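Local coordinates for NTP_transf_2 domain-containing protein (Capnocytophaga granulosa, PDB 6WT9) that synthesises the second messenger 3',3'-c-di-GMP from two molecules of GTP in a CBASS antiphage defence that ends in abortive infection, at residues G211-N216 and N220-R225; D77-Y82 and A192-D197; K4-L9 and L42-L47; T46-G51 and L253-A258. One frame throughout, in Å; residues are numbered along the deposited sequence.

Contact 1 (G211-N216 and N220-R225); sequences GIQIYN and NTIENR
Strands 212-216 and 221-225 run antiparallel at 145°, joined by the bond from Asn216 N to Thr221 O (2.9 Å) and by one from Glu223 N to Ile214 O that is modelled doubtfully short. Tyr215 and Ile222 form a non-hydrogen-bonded pair whose side chains share a face with Gln213. There the extended Gln213 chain crosses Ile222, its CD 3.5 Å from Ile222 CD1, so that aliphatic bulk backs a polar chain; helix 147-164 covers Tyr215 and Ile222 through Leu150. The trans first torsion of Tyr215 (chi1 173°) swings its hydroxyl toward the turn, where OH lies 3.1 Å from Asn220 OD1. That oxygen meets the ring at its edge, and the amide stands almost perpendicular to the ring, 89°. Asparagine suits position 220, whose backbone takes a left-handed conformation. On the other face, Asn216 OD1 accepts from Ser219 N and Arg218 NE, tying the turn together. The bent and poorly ordered Glu223 chain packs its CB 3.9 Å from Ile214 CB and sends its carboxylate to Lys174. This is a beta hairpin, and its second strand lies at an edge of the mixed sheet of the nucleotidyltransferase core.

Contact 2 (D77-Y82 and A192-D197); sequences DVEYQY and ANWYDD
Glu79 brings its carboxylate to the edge of the Trp194 indole, the two side chains crossing at about a right angle and their flat groups turned 71° against each other. The two oxygens divide the edge between them. OE1 of Glu79 accepts a weak hydrogen bond from Trp194 NE1, 3.4 Å long and bent to 151°, while OE2 of Glu79 lies near the ring plane, 3.1 Å from Trp194 CZ2. An indole edge suits an acid because its N-H and C-H hydrogens carry partial positive charge, whereas the ring face is electron-rich. Between the two residues runs strand 98-104, antiparallel to strand 78-83 and parallel to strand 185-194, within the mixed sheet of the nucleotidyltransferase fold; the contact therefore reaches over a middle strand, and no backbone bond joins its two segments. Trp194 rests on Ile103 of that strand, with Ile212 and Arg210 also against it, and the breadth of the indole spans much of the distance across it. Glu79 covers the rest: CG lies between the backbone N and the carbonyl carbon (chi1 70°), and the extended chain beyond it carries the carboxylate across. Asp105 also touches the Glu79 side chain.

Contact 3 (K4-L9 and L42-L47); sequences KNYSAL and LKYITL
Tyr44 OH has two partners: a water donates to it at 2.9 Å, and Asp259 OD2 hydrogen-bonds to it. The same water accepts from Lys4 NZ at 3.2 Å, linking the first modelled residue to helix 40-49, and the lysine is held further by a salt bridge to Glu339. Away from this polar end the contact is apolar. Tyr44 points its ring away from its own backbone N (chi1 178°), across to helix 6-17. Leu9 CB is 3.6 Å from Tyr44 CE1, and Leu9 CD1 lies over one face of the ring, where a branched aliphatic chain suits a flat partner. Tyr6 meets Tyr44 obliquely, with ring planes at 48° and Tyr6 CD1 3.8 Å from Tyr44 CD2. Its own ring has Lys4 CB above one face, and its hydroxyl bonds to Asn346. Tyrosine serves both places because its ring packs while its hydroxyl finds polar partners beyond. The first turn that presents Tyr6 and Leu9 is secured by the N-cap Asn5, whose OD1 accepts from Ala8 N at 3.1 Å. The contact joins the start of helix 6-17 to helix 40-49, with helix 327-347 packed on both through Ile343, which touches Tyr6 and Ile45.

Contact 4 (T46-G51 and L253-A258); sequences TLAMNG and LKNLKA
Asn255 reaches from helix 245-259 toward Ala48, near the end of helix 40-49. Its CB lies 3.9 Å from Ala48 CB, an apolar touch at the root of the side chain. CG, one atom further, is 4.2 Å from the same methyl. At the tip the amide divides its work: ND2 donates to Ala48 O at 3.0 Å with 146° at the hydrogen, while OD1 accepts from Arg16 NH1 of helix 6-17. The acceptor lies 8° from the amide plane, so the group is turned well for donation, and bonds at both ends hold its rotation. Asparagine suits this buried place because it can donate and accept at once; alanine suits the opposite one because its short methyl lets the backbones close to 6.0 Å between Ala48 CA and Asn255 CA. Around them, Leu13 of helix 6-17 and Ile92 touch Asn255, whereas Met49, a selenomethionine in the model, turns to helix 291-304, which also receives Leu253 of helix 245-259.

The four contacts fall into two pairs on opposite sides of the chain's centre. Contacts 1 and 2 belong to the sheet: strands 212-216 and 185-194 are neighbours, with Gln213 N 2.9 Å from Asn193 O in a probable hydrogen bond. Contact 1 is partly buried and relies on backbone bonding, whereas contact 2, at the surface, has one weak side-chain bond. Contacts 3 and 4 both use helix 40-49 and touch where Tyr44 OH comes 3.8 Å from Leu256 CD2. Contact 3, partly buried, rests on apolar and aromatic packing with one bridging water; a single amide bond serves contact 4, the buried one. Contact 4 also closes the chain loop that contains contacts 1 and 2.

Contact 1 (G211-N216 and N220-R225)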
loop_
_atom_site.group_PDB
_atom_site.type_symbol
_atom_site.label_atom_id
_atom_site.label_comp_id
_atom_site.label_asym_id
_atom_site.label_seq_id
_atom_site.Cartn_x
_atom_site.Cartn_y
_atom_site.Cartn_z
ATOM N N GLY A 211 -17.355 -2.572 8.184
ATOM C CA GLY A 211 -16.665 -3.337 7.171
ATOM C C GLY A 211 -17.467 -3.495 5.891
ATOM O O GLY A 211 -18.655 -3.179 5.807
ATOM N N ILE A 212 -16.782 -3.995 4.866
ATOM C CA ILE A 212 -17.397 -4.282 3.580
ATOM C C ILE A 212 -17.248 -5.768 3.292
ATOM O O ILE A 212 -16.440 -6.471 3.905
ATOM C CB ILE A 212 -16.792 -3.445 2.434
ATOM C CG1 ILE A 212 -15.313 -3.786 2.242
ATOM C CG2 ILE A 212 -16.972 -1.961 2.709
ATOM C CD1 ILE A 212 -14.657 -3.036 1.103
ATOM N N GLN A 213 -18.050 -6.243 2.343
ATOM C CA GLN A 213 -18.020 -7.631 1.903
ATOM C C GLN A 213 -17.869 -7.645 0.390
ATOM O O GLN A 213 -18.745 -7.151 -0.328
ATOM C CB GLN A 213 -19.287 -8.372 2.341
ATOM C CG GLN A 213 -19.474 -8.395 3.855
ATOM C CD GLN A 213 -20.774 -9.047 4.286
ATOM O OE1 GLN A 213 -20.771 -10.051 4.997
ATOM N NE2 GLN A 213 -21.893 -8.471 3.864
ATOM N N ILE A 214 -16.759 -8.201 -0.088
ATOM C CA ILE A 214 -16.437 -8.184 -1.509
ATOM C C ILE A 214 -17.308 -9.194 -2.239
ATOM O O ILE A 214 -17.493 -10.326 -1.779
ATOM C CB ILE A 214 -14.943 -8.481 -1.721
ATOM C CG1 ILE A 214 -14.087 -7.531 -0.881
ATOM C CG2 ILE A 214 -14.579 -8.387 -3.198
ATOM C CD1 ILE A 214 -14.320 -6.069 -1.183
ATOM N N TYR A 215 -17.847 -8.789 -3.386
ATOM C CA TYR A 215 -18.639 -9.697 -4.201
ATOM C C TYR A 215 -17.725 -10.642 -4.969
ATOM O O TYR A 215 -16.738 -10.213 -5.575
ATOM C CB TYR A 215 -19.529 -8.925 -5.170
ATOM C CG TYR A 215 -20.247 -9.826 -6.146
ATOM C CD1 TYR A 215 -21.231 -10.703 -5.711
ATOM C CD2 TYR A 215 -19.936 -9.808 -7.500
ATOM C CE1 TYR A 215 -21.890 -11.535 -6.597
ATOM C CE2 TYR A 215 -20.590 -10.635 -8.394
ATOM C CZ TYR A 215 -21.566 -11.497 -7.936
ATOM O OH TYR A 215 -22.222 -12.325 -8.817
ATOM N N ASN A 216 -18.058 -11.928 -4.943
ATOM C CA ASN A 216 -17.292 -12.964 -5.626
ATOM C C ASN A 216 -18.131 -13.474 -6.792
ATOM O O ASN A 216 -19.109 -14.201 -6.589
ATOM C CB ASN A 216 -16.929 -14.091 -4.662
ATOM C CG ASN A 216 -15.881 -15.028 -5.226
ATOM O OD1 ASN A 216 -15.915 -15.383 -6.403
ATOM N ND2 ASN A 216 -14.938 -15.432 -4.382
ATOM N N ASN A 220 -20.797 -16.386 -6.600
ATOM C CA ASN A 220 -22.037 -15.617 -6.491
ATOM C C ASN A 220 -22.371 -15.264 -5.041
ATOM O O ASN A 220 -23.514 -14.922 -4.723
ATOM C CB ASN A 220 -23.213 -16.357 -7.146
ATOM C CG ASN A 220 -24.411 -15.456 -7.387
ATOM O OD1 ASN A 220 -24.265 -14.254 -7.607
ATOM N ND2 ASN A 220 -25.605 -16.034 -7.330
ATOM N N THR A 221 -21.390 -15.338 -4.150
ATOM C CA THR A 221 -21.562 -14.999 -2.746
ATOM C C THR A 221 -20.811 -13.709 -2.436
ATOM O O THR A 221 -20.218 -13.075 -3.313
ATOM C CB THR A 221 -21.082 -16.141 -1.845
ATOM O OG1 THR A 221 -19.669 -16.324 -2.011
ATOM C CG2 THR A 221 -21.800 -17.436 -2.192
ATOM N N ILE A 222 -20.843 -13.324 -1.164
ATOM C CA ILE A 222 -20.137 -12.149 -0.669
ATOM C C ILE A 222 -18.979 -12.625 0.195
ATOM O O ILE A 222 -19.151 -13.508 1.045
ATOM C CB ILE A 222 -21.079 -11.215 0.112
ATOM C CG1 ILE A 222 -21.967 -12.014 1.068
ATOM C CG2 ILE A 222 -21.945 -10.419 -0.845
ATOM C CD1 ILE A 222 -21.516 -11.975 2.511
ATOM N N GLU A 223 -17.796 -12.059 -0.037
ATOM C CA GLU A 223 -16.625 -12.440 0.737
ATOM C C GLU A 223 -16.763 -11.954 2.179
ATOM O O GLU A 223 -17.625 -11.136 2.513
ATOM C CB GLU A 223 -15.352 -11.879 0.102
ATOM C CG GLU A 223 -15.048 -12.409 -1.298
ATOM C CD GLU A 223 -14.505 -13.830 -1.300
ATOM O OE1 GLU A 223 -15.217 -14.752 -0.850
ATOM O OE2 GLU A 223 -13.356 -14.022 -1.752
ATOM N N ASN A 224 -15.896 -12.472 3.044
ATOM C CA ASN A 224 -15.955 -12.105 4.448
ATOM C C ASN A 224 -15.532 -10.650 4.648
ATOM O O ASN A 224 -15.066 -9.968 3.731
ATOM C CB ASN A 224 -15.083 -13.038 5.287
ATOM C CG ASN A 224 -15.682 -14.423 5.429
ATOM O OD1 ASN A 224 -16.897 -14.600 5.322
ATOM N ND2 ASN A 224 -14.832 -15.413 5.673
ATOM N N ARG A 225 -15.695 -10.188 5.886
ATOM C CA ARG A 225 -15.511 -8.782 6.218
ATOM C C ARG A 225 -14.092 -8.308 5.925
ATOM O O ARG A 225 -13.112 -8.986 6.242
ATOM C CB ARG A 225 -15.830 -8.553 7.696
ATOM C CG ARG A 225 -17.120 -7.805 7.968
ATOM C CD ARG A 225 -17.495 -7.937 9.436
ATOM N NE ARG A 225 -17.807 -6.653 10.055
ATOM C CZ ARG A 225 -18.022 -6.490 11.356
ATOM N NH1 ARG A 225 -17.956 -7.531 12.175
ATOM N NH2 ARG A 225 -18.300 -5.288 11.841
#

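Contact 2 (D77-Y82 and A192-D197)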
loop_
_atom_site.group_PDB
_atom_site.type_symbol
_atom_site.label_atom_id
_atom_site.label_comp_id
_atom_site.label_asym_id
_atom_site.label_seq_id
_atom_site.Cartn_x
_atom_site.Cartn_y
_atom_site.Cartn_z
ATOM N N ASP A 77 -27.773 3.225 -7.173
ATOM C CA ASP A 77 -27.802 2.809 -5.768
ATOM C C ASP A 77 -26.431 2.326 -5.293
ATOM O O ASP A 77 -26.307 1.300 -4.620
ATOM C CB ASP A 77 -28.868 1.732 -5.536
ATOM C CG ASP A 77 -30.215 2.106 -6.119
ATOM O OD1 ASP A 77 -30.639 3.267 -5.943
ATOM O OD2 ASP A 77 -30.848 1.236 -6.755
ATOM N N VAL A 78 -25.390 3.082 -5.644
ATOM C CA VAL A 78 -24.023 2.745 -5.264
ATOM C C VAL A 78 -23.304 3.997 -4.782
ATOM O O VAL A 78 -23.678 5.127 -5.106
ATOM C CB VAL A 78 -23.225 2.102 -6.423
ATOM C CG1 VAL A 78 -23.853 0.783 -6.843
ATOM C CG2 VAL A 78 -23.133 3.061 -7.603
ATOM N N GLU A 79 -22.256 3.780 -3.993
ATOM C CA GLU A 79 -21.348 4.841 -3.589
ATOM C C GLU A 79 -19.922 4.403 -3.888
ATOM O O GLU A 79 -19.593 3.216 -3.822
ATOM C CB GLU A 79 -21.506 5.198 -2.105
ATOM C CG GLU A 79 -21.020 4.141 -1.136
ATOM C CD GLU A 79 -21.213 4.561 0.306
ATOM O OE1 GLU A 79 -22.370 4.565 0.776
ATOM O OE2 GLU A 79 -20.210 4.908 0.963
ATOM N N TYR A 80 -19.082 5.372 -4.233
ATOM C CA TYR A 80 -17.735 5.110 -4.719
ATOM C C TYR A 80 -16.713 5.525 -3.670
ATOM O O TYR A 80 -16.731 6.667 -3.200
ATOM C CB TYR A 80 -17.481 5.853 -6.031
ATOM C CG TYR A 80 -18.465 5.504 -7.122
ATOM C CD1 TYR A 80 -18.238 4.426 -7.966
ATOM C CD2 TYR A 80 -19.622 6.252 -7.306
ATOM C CE1 TYR A 80 -19.136 4.100 -8.964
ATOM C CE2 TYR A 80 -20.527 5.932 -8.302
ATOM C CZ TYR A 80 -20.277 4.855 -9.129
ATOM O OH TYR A 80 -21.170 4.530 -10.122
ATOM N N GLN A 81 -15.832 4.596 -3.308
ATOM C CA GLN A 81 -14.717 4.862 -2.413
ATOM C C GLN A 81 -13.444 4.293 -3.022
ATOM O O GLN A 81 -13.476 3.536 -3.995
ATOM C CB GLN A 81 -14.950 4.266 -1.015
ATOM C CG GLN A 81 -16.184 4.795 -0.303
ATOM C CD GLN A 81 -16.170 6.302 -0.136
ATOM O OE1 GLN A 81 -15.111 6.921 -0.038
ATOM N NE2 GLN A 81 -17.355 6.901 -0.107
ATOM N N TYR A 82 -12.311 4.661 -2.433
ATOM C CA TYR A 82 -11.012 4.218 -2.908
ATOM C C TYR A 82 -10.268 3.475 -1.808
ATOM O O TYR A 82 -10.396 3.790 -0.619
ATOM C CB TYR A 82 -10.165 5.399 -3.401
ATOM C CG TYR A 82 -10.729 6.073 -4.632
ATOM C CD1 TYR A 82 -11.535 7.198 -4.523
ATOM C CD2 TYR A 82 -10.462 5.579 -5.902
ATOM C CE1 TYR A 82 -12.055 7.815 -5.644
ATOM C CE2 TYR A 82 -10.977 6.189 -7.029
ATOM C CZ TYR A 82 -11.773 7.305 -6.894
ATOM O OH TYR A 82 -12.288 7.916 -8.013
ATOM N N ALA A 192 -18.803 -4.423 -3.991
ATOM C CA ALA A 192 -18.967 -4.793 -2.592
ATOM C C ALA A 192 -20.256 -4.189 -2.045
ATOM O O ALA A 192 -20.959 -3.440 -2.731
ATOM C CB ALA A 192 -17.756 -4.347 -1.763
ATOM N N ASN A 193 -20.565 -4.536 -0.796
ATOM C CA ASN A 193 -21.645 -3.911 -0.044
ATOM C C ASN A 193 -21.227 -3.805 1.417
ATOM O O ASN A 193 -20.241 -4.410 1.849
ATOM C CB ASN A 193 -22.963 -4.688 -0.182
ATOM C CG ASN A 193 -22.940 -6.015 0.551
ATOM O OD1 ASN A 193 -21.898 -6.660 0.666
ATOM N ND2 ASN A 193 -24.098 -6.432 1.050
ATOM N N TRP A 194 -21.984 -3.023 2.181
ATOM C CA TRP A 194 -21.688 -2.821 3.593
ATOM C C TRP A 194 -22.136 -4.020 4.419
ATOM O O TRP A 194 -23.184 -4.617 4.159
ATOM C CB TRP A 194 -22.377 -1.558 4.112
ATOM C CG TRP A 194 -21.942 -0.298 3.435
ATOM C CD1 TRP A 194 -22.664 0.449 2.552
ATOM C CD2 TRP A 194 -20.681 0.365 3.585
ATOM N NE1 TRP A 194 -21.933 1.536 2.143
ATOM C CE2 TRP A 194 -20.711 1.508 2.763
ATOM C CE3 TRP A 194 -19.531 0.103 4.334
ATOM C CZ2 TRP A 194 -19.636 2.389 2.669
ATOM C CZ3 TRP A 194 -18.463 0.980 4.241
ATOM C CH2 TRP A 194 -18.524 2.108 3.415
ATOM N N TYR A 195 -21.334 -4.366 5.424
ATOM C CA TYR A 195 -21.705 -5.427 6.352
ATOM C C TYR A 195 -22.854 -4.959 7.236
ATOM O O TYR A 195 -22.765 -3.913 7.887
ATOM C CB TYR A 195 -20.498 -5.827 7.200
ATOM C CG TYR A 195 -20.769 -6.932 8.196
ATOM C CD1 TYR A 195 -20.734 -8.267 7.811
ATOM C CD2 TYR A 195 -21.048 -6.644 9.526
ATOM C CE1 TYR A 195 -20.976 -9.281 8.719
ATOM C CE2 TYR A 195 -21.292 -7.651 10.441
ATOM C CZ TYR A 195 -21.253 -8.967 10.032
ATOM O OH TYR A 195 -21.496 -9.972 10.940
ATOM N N ASP A 196 -23.943 -5.737 7.260
ATOM C CA ASP A 196 -25.176 -5.316 7.918
ATOM C C ASP A 196 -25.665 -6.334 8.946
ATOM O O ASP A 196 -26.837 -6.297 9.335
ATOM C CB ASP A 196 -26.269 -5.050 6.879
ATOM C CG ASP A 196 -27.349 -4.115 7.388
ATOM O OD1 ASP A 196 -27.205 -3.596 8.515
ATOM O OD2 ASP A 196 -28.341 -3.900 6.662
ATOM N N ASP A 197 -24.800 -7.237 9.396
ATOM C CA ASP A 197 -25.198 -8.227 10.393
ATOM C C ASP A 197 -24.757 -7.803 11.791
ATOM O O ASP A 197 -24.594 -6.616 12.068
ATOM C CB ASP A 197 -24.618 -9.601 10.052
ATOM C CG ASP A 197 -25.066 -10.104 8.693
ATOM O OD1 ASP A 197 -26.139 -9.673 8.222
ATOM O OD2 ASP A 197 -24.346 -10.933 8.099
#

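Contact 3 (K4-L9 and L42-L47)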
loop_
_atom_site.group_PDB
_atom_site.type_symbol
_atom_site.label_atom_id
_atom_site.label_comp_id
_atom_site.label_asym_id
_atom_site.label_seq_id
_atom_site.Cartn_x
_atom_site.Cartn_y
_atom_site.Cartn_z
ATOM N N LYS A 4 25.815 -5.302 -1.638
ATOM C CA LYS A 4 24.822 -4.424 -2.248
ATOM C C LYS A 4 25.470 -3.241 -2.960
ATOM O O LYS A 4 26.363 -2.588 -2.420
ATOM C CB LYS A 4 23.836 -3.916 -1.195
ATOM C CG LYS A 4 22.801 -4.939 -0.770
ATOM C CD LYS A 4 21.740 -4.305 0.112
ATOM C CE LYS A 4 20.633 -5.292 0.441
ATOM N NZ LYS A 4 19.621 -4.701 1.357
ATOM N N ASN A 5 25.008 -2.978 -4.180
ATOM C CA ASN A 5 25.463 -1.842 -4.983
ATOM C C ASN A 5 24.423 -0.739 -4.815
ATOM O O ASN A 5 23.423 -0.688 -5.529
ATOM C CB ASN A 5 25.633 -2.249 -6.442
ATOM C CG ASN A 5 26.265 -1.157 -7.291
ATOM O OD1 ASN A 5 26.266 0.018 -6.928
ATOM N ND2 ASN A 5 26.804 -1.549 -8.440
ATOM N N TYR A 6 24.666 0.155 -3.856
ATOM C CA TYR A 6 23.683 1.192 -3.560
ATOM C C TYR A 6 23.590 2.226 -4.673
ATOM O O TYR A 6 22.541 2.856 -4.840
ATOM C CB TYR A 6 24.009 1.855 -2.223
ATOM C CG TYR A 6 23.810 0.922 -1.051
ATOM C CD1 TYR A 6 22.535 0.543 -0.655
ATOM C CD2 TYR A 6 24.895 0.411 -0.353
ATOM C CE1 TYR A 6 22.344 -0.313 0.411
ATOM C CE2 TYR A 6 24.714 -0.449 0.715
ATOM C CZ TYR A 6 23.436 -0.808 1.092
ATOM O OH TYR A 6 23.245 -1.661 2.156
ATOM N N SER A 7 24.665 2.410 -5.443
ATOM C CA SER A 7 24.600 3.295 -6.602
ATOM C C SER A 7 23.601 2.779 -7.631
ATOM O O SER A 7 22.770 3.537 -8.146
ATOM C CB SER A 7 25.985 3.439 -7.230
ATOM O OG SER A 7 25.917 4.142 -8.459
ATOM N N ALA A 8 23.672 1.484 -7.948
ATOM C CA ALA A 8 22.729 0.903 -8.897
ATOM C C ALA A 8 21.333 0.802 -8.296
ATOM O O ALA A 8 20.333 1.003 -8.994
ATOM C CB ALA A 8 23.220 -0.472 -9.353
ATOM N N LEU A 9 21.244 0.491 -7.000
ATOM C CA LEU A 9 19.941 0.428 -6.347
ATOM C C LEU A 9 19.284 1.802 -6.294
ATOM O O LEU A 9 18.058 1.917 -6.411
ATOM C CB LEU A 9 20.089 -0.155 -4.941
ATOM C CG LEU A 9 20.360 -1.658 -4.838
ATOM C CD1 LEU A 9 20.774 -2.030 -3.422
ATOM C CD2 LEU A 9 19.137 -2.457 -5.257
ATOM N N LEU A 42 23.165 6.517 1.816
ATOM C CA LEU A 42 22.210 7.494 2.328
ATOM C C LEU A 42 21.196 7.895 1.265
ATOM O O LEU A 42 20.037 8.171 1.593
ATOM C CB LEU A 42 22.940 8.733 2.850
ATOM C CG LEU A 42 23.972 8.532 3.960
ATOM C CD1 LEU A 42 24.516 9.873 4.423
ATOM C CD2 LEU A 42 23.382 7.753 5.129
ATOM N N LYS A 43 21.613 7.939 -0.004
ATOM C CA LYS A 43 20.683 8.250 -1.086
ATOM C C LYS A 43 19.602 7.185 -1.194
ATOM O O LYS A 43 18.411 7.498 -1.311
ATOM C CB LYS A 43 21.431 8.365 -2.414
ATOM C CG LYS A 43 22.445 9.487 -2.505
ATOM C CD LYS A 43 23.102 9.471 -3.878
ATOM C CE LYS A 43 24.132 10.572 -4.033
ATOM N NZ LYS A 43 24.732 10.553 -5.397
ATOM N N TYR A 44 20.006 5.913 -1.167
ATOM C CA TYR A 44 19.051 4.823 -1.318
ATOM C C TYR A 44 18.066 4.788 -0.158
ATOM O O TYR A 44 16.859 4.624 -0.368
ATOM C CB TYR A 44 19.800 3.494 -1.438
ATOM C CG TYR A 44 18.906 2.282 -1.551
ATOM C CD1 TYR A 44 18.193 2.026 -2.714
ATOM C CD2 TYR A 44 18.784 1.386 -0.497
ATOM C CE1 TYR A 44 17.378 0.917 -2.823
ATOM C CE2 TYR A 44 17.973 0.274 -0.597
ATOM C CZ TYR A 44 17.272 0.043 -1.761
ATOM O OH TYR A 44 16.462 -1.064 -1.863
ATOM N N ILE A 45 18.557 4.957 1.070
ATOM C CA ILE A 45 17.679 4.928 2.234
ATOM C C ILE A 45 16.724 6.115 2.218
ATOM O O ILE A 45 15.525 5.967 2.482
ATOM C CB ILE A 45 18.512 4.888 3.528
ATOM C CG1 ILE A 45 19.364 3.618 3.578
ATOM C CG2 ILE A 45 17.609 4.961 4.750
ATOM C CD1 ILE A 45 20.414 3.638 4.666
ATOM N N THR A 46 17.234 7.309 1.904
ATOM C CA THR A 46 16.388 8.500 1.921
ATOM C C THR A 46 15.305 8.430 0.853
ATOM O O THR A 46 14.154 8.808 1.104
ATOM C CB THR A 46 17.237 9.757 1.732
ATOM O OG1 THR A 46 18.228 9.831 2.763
ATOM C CG2 THR A 46 16.361 10.997 1.799
ATOM N N LEU A 47 15.647 7.946 -0.343
ATOM C CA LEU A 47 14.649 7.847 -1.401
ATOM C C LEU A 47 13.661 6.718 -1.140
ATOM O O LEU A 47 12.478 6.846 -1.472
ATOM C CB LEU A 47 15.329 7.658 -2.757
ATOM C CG LEU A 47 14.395 7.753 -3.964
ATOM C CD1 LEU A 47 13.575 9.031 -3.894
ATOM C CD2 LEU A 47 15.181 7.688 -5.264
HETATM O O HOH W 1 18.066 -3.409 -1.093
#

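Contact 4 (T46-G51 and L253-A258)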
loop_
_atom_site.group_PDB
_atom_site.type_symbol
_atom_site.label_atom_id
_atom_site.label_comp_id
_atom_site.label_asym_id
_atom_site.label_seq_id
_atom_site.Cartn_x
_atom_site.Cartn_y
_atom_site.Cartn_z
ATOM N N THR A 46 17.234 7.309 1.904
ATOM C CA THR A 46 16.388 8.500 1.921
ATOM C C THR A 46 15.305 8.430 0.853
ATOM O O THR A 46 14.154 8.808 1.104
ATOM C CB THR A 46 17.237 9.757 1.732
ATOM O OG1 THR A 46 18.228 9.831 2.763
ATOM C CG2 THR A 46 16.361 10.997 1.799
ATOM N N LEU A 47 15.647 7.946 -0.343
ATOM C CA LEU A 47 14.649 7.847 -1.401
ATOM C C LEU A 47 13.661 6.718 -1.140
ATOM O O LEU A 47 12.478 6.846 -1.472
ATOM C CB LEU A 47 15.329 7.658 -2.757
ATOM C CG LEU A 47 14.395 7.753 -3.964
ATOM C CD1 LEU A 47 13.575 9.031 -3.894
ATOM C CD2 LEU A 47 15.181 7.688 -5.264
ATOM N N ALA A 48 14.117 5.615 -0.539
ATOM C CA ALA A 48 13.217 4.509 -0.233
ATOM C C ALA A 48 12.193 4.875 0.832
ATOM O O ALA A 48 11.173 4.191 0.953
ATOM C CB ALA A 48 14.014 3.282 0.214
HETATM N N MSE A 49 12.444 5.928 1.604
HETATM C CA MSE A 49 11.501 6.389 2.614
HETATM C C MSE A 49 10.671 7.546 2.082
HETATM O O MSE A 49 9.611 7.863 2.621
HETATM C CB MSE A 49 12.238 6.816 3.881
HETATM C CG MSE A 49 12.948 5.686 4.596
HETATM SE SE MSE A 49 13.916 6.312 6.171
HETATM C CE MSE A 49 14.387 4.570 6.916
ATOM N N ASN A 50 11.169 8.172 1.020
ATOM C CA ASN A 50 10.521 9.352 0.471
ATOM C C ASN A 50 9.179 8.987 -0.152
ATOM O O ASN A 50 9.023 7.927 -0.763
ATOM C CB ASN A 50 11.427 10.010 -0.570
ATOM C CG ASN A 50 11.188 11.505 -0.693
ATOM O OD1 ASN A 50 10.536 11.967 -1.628
ATOM N ND2 ASN A 50 11.723 12.267 0.252
ATOM N N GLY A 51 8.202 9.870 0.013
ATOM C CA GLY A 51 6.921 9.661 -0.628
ATOM C C GLY A 51 6.997 9.912 -2.123
ATOM O O GLY A 51 7.740 10.771 -2.596
ATOM N N LEU A 253 10.361 -0.559 4.005
ATOM C CA LEU A 253 10.279 -2.017 3.984
ATOM C C LEU A 253 9.766 -2.524 2.642
ATOM O O LEU A 253 10.257 -3.535 2.125
ATOM C CB LEU A 253 9.380 -2.510 5.117
ATOM C CG LEU A 253 9.919 -2.358 6.539
ATOM C CD1 LEU A 253 9.003 -3.061 7.528
ATOM C CD2 LEU A 253 11.336 -2.900 6.638
ATOM N N LYS A 254 8.778 -1.838 2.064
ATOM C CA LYS A 254 8.251 -2.258 0.770
ATOM C C LYS A 254 9.306 -2.149 -0.323
ATOM O O LYS A 254 9.332 -2.972 -1.244
ATOM C CB LYS A 254 7.012 -1.432 0.415
ATOM C CG LYS A 254 5.843 -1.653 1.366
ATOM C CD LYS A 254 4.730 -0.631 1.164
ATOM C CE LYS A 254 4.004 -0.828 -0.155
ATOM N NZ LYS A 254 2.837 0.096 -0.281
ATOM N N ASN A 255 10.188 -1.153 -0.234
ATOM C CA ASN A 255 11.259 -1.032 -1.217
ATOM C C ASN A 255 12.331 -2.094 -1.003
ATOM O O ASN A 255 12.898 -2.613 -1.972
ATOM C CB ASN A 255 11.859 0.371 -1.171
ATOM C CG ASN A 255 11.118 1.345 -2.066
ATOM O OD1 ASN A 255 10.888 1.065 -3.243
ATOM N ND2 ASN A 255 10.729 2.487 -1.513
ATOM N N LEU A 256 12.628 -2.430 0.258
ATOM C CA LEU A 256 13.533 -3.545 0.522
ATOM C C LEU A 256 12.957 -4.857 0.006
ATOM O O LEU A 256 13.708 -5.735 -0.438
ATOM C CB LEU A 256 13.830 -3.658 2.016
ATOM C CG LEU A 256 14.642 -2.540 2.669
ATOM C CD1 LEU A 256 15.143 -3.002 4.025
ATOM C CD2 LEU A 256 15.797 -2.112 1.781
ATOM N N LYS A 257 11.632 -5.005 0.054
ATOM C CA LYS A 257 10.993 -6.193 -0.501
ATOM C C LYS A 257 11.165 -6.254 -2.014
ATOM O O LYS A 257 11.504 -7.305 -2.570
ATOM C CB LYS A 257 9.512 -6.203 -0.120
ATOM C CG LYS A 257 8.674 -7.228 -0.862
ATOM C CD LYS A 257 7.199 -7.042 -0.546
ATOM C CE LYS A 257 6.327 -7.952 -1.394
ATOM N NZ LYS A 257 4.883 -7.768 -1.083
ATOM N N ALA A 258 10.942 -5.128 -2.697
ATOM C CA ALA A 258 11.033 -5.113 -4.153
ATOM C C ALA A 258 12.466 -5.289 -4.639
ATOM O O ALA A 258 12.686 -5.791 -5.747
ATOM C CB ALA A 258 10.448 -3.812 -4.704
#